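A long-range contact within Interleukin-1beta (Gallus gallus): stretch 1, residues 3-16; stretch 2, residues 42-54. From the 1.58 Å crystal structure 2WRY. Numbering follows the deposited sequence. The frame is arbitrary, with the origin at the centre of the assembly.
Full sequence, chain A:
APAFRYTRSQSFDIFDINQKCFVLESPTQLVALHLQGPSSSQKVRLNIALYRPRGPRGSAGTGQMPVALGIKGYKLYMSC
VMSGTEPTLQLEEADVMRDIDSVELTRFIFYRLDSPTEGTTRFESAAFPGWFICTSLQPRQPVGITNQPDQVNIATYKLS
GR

Stretch 1 3-16: AFRYTRSQSFDIFD
Stretch 2 (42-54) QKVRLNIALYRPR

Residues 4-16 form one strand and a second, which ends at Pro53, runs antiparallel to it, their N-to-C directions 136° apart and their axes approaching to 4.4 Å; together the stretches bury 1403 Å². The register pairs Phe4 with Pro53, Arg5 with Arg52 and Tyr6 with Tyr51, then shifts by one residue, so that Arg8 faces Leu50, Ser9 Ala49, Gln10 Ile48, Ser11 Asn47 and Phe12 Leu46. CA-CA distances alternate accordingly: Arg5 CA to Arg52 CA is 5.3 Å in a hydrogen-bonded pair, whereas Ser9 CA to Ala49 CA is 4.1 Å in a non-hydrogen-bonded one.

Arg52, which has 85 Å² covered by stretch 1, anchors the first register. Its N donates to Arg5 O at 2.8 Å and its O accepts from Arg5 N at 2.9 Å, with N-H...O angles of 167° and 168°. Its side chain (chi1 to chi3 m, t, t) extends along the face shared with Arg5 and Arg8. Thr7 CG2 packs 3.1 Å from Arg52 CG and also lies over one face of the guanidinium. Water 1 accepts from Arg5 NH2 at 3.2 Å and, weakly, from Arg52 NH1 at 3.3 Å, linking two like-charged groups.

The register shift is a beta bulge at Thr7 (phi/psi -111/-51), and Leu50, with 80 Å² covered, receives it. Leu50 O accepts from Thr7 N at 2.7 Å, from Thr7 OG1 (chi1 p) at 2.9 Å and weakly from Arg8 N at 3.5 Å. Leu50 N returns a bond to Arg8 O at 2.7 Å, restoring the ladder. Leu50 adopts t, p, and its CD2 lies over the Arg8 guanidinium, 3.6 Å from Arg8 NH2.

Beside the bulge, the Tyr6 edge points at the Tyr51 face, with centroids 5.8 Å apart and planes at 87°. Tyr6 CE2 also meets Ala49 CB at 3.6 Å. Beyond it, Gln10 N to Ile48 O (3.0 Å) and Ile48 N to Gln10 O (2.8 Å) continue the ladder, followed by Phe12 N to Leu46 O (2.8 Å) and Leu46 N to Phe12 O (2.9 Å). Phe12 (chi1 m) brings CD2 within 3.4 Å of Ile48 CD1, an apolar contact on their common face.

Arg45, with 83 Å² covered, has chi1 m, chi2 -136° and chi3 m. Its guanidinium presents a face to Ser11 CB, 3.4 Å from Arg45 NH2. Asp13 OD1 approaches Arg45 CD at 3.0 Å, but the charged ends stay beyond salt-bridge range, with Asp13 OD2 4.1 Å from Arg45 NH1. The salt bridge goes instead to Lys43, at 3.6 Å between Asp13 OD1 and Lys43 NZ.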

# COMPACT_ATOMS: atom_id res chain seq x y z
N ALA A 3 7.64 -3.21 19.04
CA ALA A 3 8.35 -3.24 17.74
C ALA A 3 8.19 -1.94 16.96
O ALA A 3 9.20 -1.35 16.59
CB ALA A 3 7.93 -4.45 16.91
N PHE A 4 6.96 -1.47 16.72
CA PHE A 4 6.74 -0.14 16.12
C PHE A 4 5.70 0.66 16.92
O PHE A 4 4.72 0.08 17.39
CB PHE A 4 6.24 -0.24 14.67
CG PHE A 4 7.09 -1.11 13.78
CD1 PHE A 4 6.75 -2.44 13.56
CD2 PHE A 4 8.22 -0.58 13.16
CE1 PHE A 4 7.53 -3.26 12.72
CE2 PHE A 4 9.00 -1.39 12.31
CZ PHE A 4 8.65 -2.72 12.10
N ARG A 5 5.90 1.97 17.05
CA ARG A 5 4.91 2.86 17.67
C ARG A 5 4.53 3.95 16.71
O ARG A 5 5.38 4.53 16.04
CB ARG A 5 5.46 3.52 18.94
CG ARG A 5 5.47 2.62 20.14
CD ARG A 5 5.99 3.36 21.38
NE ARG A 5 7.05 4.31 21.04
CZ ARG A 5 8.29 3.98 20.71
NH1 ARG A 5 8.67 2.70 20.66
NH2 ARG A 5 9.17 4.93 20.40
N TYR A 6 3.23 4.22 16.64
CA TYR A 6 2.66 5.23 15.76
C TYR A 6 3.21 6.61 16.10
O TYR A 6 3.31 6.96 17.27
CB TYR A 6 1.15 5.24 16.00
CG TYR A 6 0.34 6.23 15.22
CD1 TYR A 6 0.13 7.52 15.70
CD2 TYR A 6 -0.33 5.86 14.07
CE1 TYR A 6 -0.66 8.43 14.99
CE2 TYR A 6 -1.12 6.74 13.36
CZ TYR A 6 -1.29 8.04 13.83
OH TYR A 6 -2.08 8.92 13.15
N THR A 7 3.56 7.39 15.07
CA THR A 7 3.95 8.78 15.30
C THR A 7 2.92 9.79 14.76
O THR A 7 2.50 10.71 15.48
CB THR A 7 5.40 9.08 14.78
OG1 THR A 7 5.43 9.02 13.36
CG2 THR A 7 6.32 8.05 15.27
N ARG A 8 2.51 9.64 13.51
CA ARG A 8 1.57 10.59 12.91
C ARG A 8 1.08 10.04 11.61
O ARG A 8 1.71 9.14 11.05
CB ARG A 8 2.22 11.95 12.67
CG ARG A 8 3.40 11.90 11.74
CD ARG A 8 3.94 13.31 11.53
NE ARG A 8 5.17 13.28 10.75
CZ ARG A 8 6.39 13.11 11.27
NH1 ARG A 8 6.54 12.95 12.58
NH2 ARG A 8 7.45 13.11 10.46
N SER A 9 -0.03 10.58 11.12
CA SER A 9 -0.51 10.27 9.78
C SER A 9 -0.51 11.48 8.88
O SER A 9 -0.67 12.63 9.35
CB SER A 9 -1.94 9.72 9.78
OG SER A 9 -1.94 8.46 10.40
N GLN A 10 -0.34 11.20 7.59
CA GLN A 10 -0.43 12.20 6.55
C GLN A 10 -1.16 11.64 5.35
O GLN A 10 -0.93 10.49 4.96
CB GLN A 10 0.96 12.71 6.16
CG GLN A 10 0.93 13.91 5.22
CD GLN A 10 2.31 14.47 4.98
OE1 GLN A 10 3.27 14.14 5.70
NE2 GLN A 10 2.43 15.35 3.97
N SER A 11 -2.03 12.45 4.76
CA SER A 11 -2.82 12.00 3.64
C SER A 11 -2.07 12.30 2.36
O SER A 11 -1.51 13.41 2.20
CB SER A 11 -4.18 12.71 3.64
OG SER A 11 -4.88 12.45 4.85
N PHE A 12 -2.06 11.33 1.44
CA PHE A 12 -1.38 11.49 0.14
C PHE A 12 -2.30 11.09 -1.00
O PHE A 12 -3.06 10.12 -0.88
CB PHE A 12 -0.13 10.59 0.07
CG PHE A 12 0.99 11.04 0.95
CD1 PHE A 12 1.94 11.95 0.48
CD2 PHE A 12 1.12 10.53 2.24
CE1 PHE A 12 2.98 12.37 1.30
CE2 PHE A 12 2.16 10.94 3.06
CZ PHE A 12 3.10 11.88 2.59
N ASP A 13 -2.19 11.79 -2.13
CA ASP A 13 -2.68 11.21 -3.37
C ASP A 13 -1.62 10.22 -3.85
O ASP A 13 -0.44 10.39 -3.56
CB ASP A 13 -2.89 12.27 -4.44
CG ASP A 13 -4.18 13.00 -4.27
OD1 ASP A 13 -5.26 12.35 -4.29
OD2 ASP A 13 -4.10 14.23 -4.10
N ILE A 14 -2.05 9.20 -4.59
CA ILE A 14 -1.10 8.22 -5.12
C ILE A 14 -1.47 7.83 -6.54
O ILE A 14 -2.65 7.66 -6.85
CB ILE A 14 -1.02 6.96 -4.22
CG1 ILE A 14 0.01 5.96 -4.77
CG2 ILE A 14 -2.42 6.34 -4.02
CD1 ILE A 14 0.36 4.82 -3.80
N PHE A 15 -0.46 7.74 -7.41
CA PHE A 15 -0.64 7.22 -8.75
C PHE A 15 0.53 6.26 -8.98
O PHE A 15 1.60 6.48 -8.44
CB PHE A 15 -0.51 8.34 -9.79
CG PHE A 15 -1.68 9.28 -9.80
CD1 PHE A 15 -2.76 9.05 -10.64
CD2 PHE A 15 -1.69 10.39 -8.95
CE1 PHE A 15 -3.86 9.93 -10.66
CE2 PHE A 15 -2.80 11.26 -8.95
CZ PHE A 15 -3.87 11.02 -9.81
N ASP A 16 0.32 5.24 -9.79
CA ASP A 16 1.48 4.45 -10.23
C ASP A 16 2.22 5.18 -11.33
O ASP A 16 1.78 6.25 -11.78
CB ASP A 16 1.11 2.99 -10.54
CG ASP A 16 0.37 2.80 -11.85
OD1 ASP A 16 0.34 3.71 -12.74
OD2 ASP A 16 -0.20 1.68 -12.01
N GLN A 42 -14.68 6.99 -7.19
CA GLN A 42 -14.00 7.97 -6.37
C GLN A 42 -12.56 7.51 -6.09
O GLN A 42 -12.34 6.42 -5.54
CB GLN A 42 -14.77 8.22 -5.07
CG GLN A 42 -16.11 8.89 -5.36
CD GLN A 42 -17.04 9.00 -4.16
OE1 GLN A 42 -16.67 8.72 -3.03
NE2 GLN A 42 -18.27 9.45 -4.42
N LYS A 43 -11.62 8.36 -6.48
CA LYS A 43 -10.20 8.07 -6.30
C LYS A 43 -9.84 7.89 -4.82
O LYS A 43 -10.26 8.67 -3.97
CB LYS A 43 -9.39 9.23 -6.92
CG LYS A 43 -7.93 9.20 -6.70
CD LYS A 43 -7.26 10.22 -7.61
CE LYS A 43 -7.36 11.61 -7.03
NZ LYS A 43 -6.33 12.44 -7.69
N VAL A 44 -9.06 6.86 -4.55
CA VAL A 44 -8.59 6.57 -3.22
C VAL A 44 -7.38 7.44 -2.86
O VAL A 44 -6.46 7.57 -3.66
CB VAL A 44 -8.28 5.06 -3.09
CG1 VAL A 44 -7.36 4.77 -1.92
CG2 VAL A 44 -9.60 4.27 -3.03
N ARG A 45 -7.41 8.05 -1.67
CA ARG A 45 -6.23 8.68 -1.09
C ARG A 45 -5.75 7.78 0.04
O ARG A 45 -6.54 6.98 0.58
CB ARG A 45 -6.52 10.08 -0.54
CG ARG A 45 -6.76 11.09 -1.64
CD ARG A 45 -6.04 12.41 -1.37
NE ARG A 45 -6.42 13.09 -0.14
CZ ARG A 45 -5.67 14.00 0.49
NH1 ARG A 45 -4.47 14.35 0.02
NH2 ARG A 45 -6.13 14.56 1.61
N LEU A 46 -4.47 7.86 0.37
CA LEU A 46 -3.92 7.04 1.46
C LEU A 46 -3.68 7.89 2.69
O LEU A 46 -3.11 8.99 2.59
CB LEU A 46 -2.60 6.36 1.04
CG LEU A 46 -2.66 5.41 -0.16
CD1 LEU A 46 -1.30 4.75 -0.38
CD2 LEU A 46 -3.76 4.31 0.02
N ASN A 47 -4.08 7.40 3.85
CA ASN A 47 -3.70 8.05 5.08
C ASN A 47 -2.53 7.22 5.56
O ASN A 47 -2.71 6.10 6.07
CB ASN A 47 -4.85 8.03 6.10
CG ASN A 47 -4.98 9.36 6.86
OD1 ASN A 47 -4.02 10.15 6.97
ND2 ASN A 47 -6.15 9.57 7.44
N ILE A 48 -1.33 7.73 5.33
CA ILE A 48 -0.10 6.99 5.63
C ILE A 48 0.34 7.23 7.06
O ILE A 48 0.73 8.35 7.43
CB ILE A 48 1.04 7.33 4.64
CG1 ILE A 48 0.55 7.03 3.21
CG2 ILE A 48 2.30 6.51 5.01
CD1 ILE A 48 1.63 7.15 2.13
N ALA A 49 0.21 6.20 7.88
CA ALA A 49 0.60 6.31 9.30
C ALA A 49 2.08 5.99 9.40
O ALA A 49 2.51 4.88 9.07
CB ALA A 49 -0.17 5.32 10.15
N LEU A 50 2.85 6.96 9.86
CA LEU A 50 4.27 6.74 10.07
C LEU A 50 4.54 6.19 11.46
O LEU A 50 4.01 6.69 12.45
CB LEU A 50 5.03 8.06 9.83
CG LEU A 50 6.54 8.11 10.01
CD1 LEU A 50 7.22 7.17 9.03
CD2 LEU A 50 7.03 9.57 9.88
N TYR A 51 5.39 5.15 11.52
CA TYR A 51 5.78 4.52 12.78
C TYR A 51 7.26 4.76 13.06
O TYR A 51 8.05 4.99 12.14
CB TYR A 51 5.49 3.00 12.71
CG TYR A 51 4.00 2.72 12.82
CD1 TYR A 51 3.43 2.33 14.04
CD2 TYR A 51 3.16 2.88 11.71
CE1 TYR A 51 2.04 2.12 14.15
CE2 TYR A 51 1.79 2.66 11.81
CZ TYR A 51 1.24 2.28 13.03
OH TYR A 51 -0.12 2.09 13.09
N ARG A 52 7.61 4.73 14.34
CA ARG A 52 9.00 4.65 14.80
C ARG A 52 9.29 3.25 15.36
O ARG A 52 8.51 2.74 16.16
CB ARG A 52 9.26 5.69 15.89
CG ARG A 52 9.29 7.14 15.40
CD ARG A 52 9.57 8.12 16.56
NE ARG A 52 9.36 9.52 16.16
CZ ARG A 52 8.62 10.41 16.81
NH1 ARG A 52 7.98 10.11 17.94
NH2 ARG A 52 8.54 11.64 16.34
N PRO A 53 10.42 2.63 14.96
CA PRO A 53 10.79 1.33 15.54
C PRO A 53 11.06 1.43 17.04
O PRO A 53 11.53 2.46 17.52
CB PRO A 53 12.09 0.96 14.80
CG PRO A 53 12.11 1.82 13.59
CD PRO A 53 11.41 3.09 13.96
N ARG A 54 10.72 0.37 17.78
CA ARG A 54 11.08 0.25 19.19
C ARG A 54 12.13 -0.85 19.38
O ARG A 54 12.51 -1.54 18.42
CB ARG A 54 9.84 -0.06 20.04
O HOH W 1 7.23 7.35 19.59
O HOH W 2 -3.26 6.38 8.95
O HOH W 3 -4.93 9.57 -4.88
O HOH W 4 -5.25 6.63 -6.04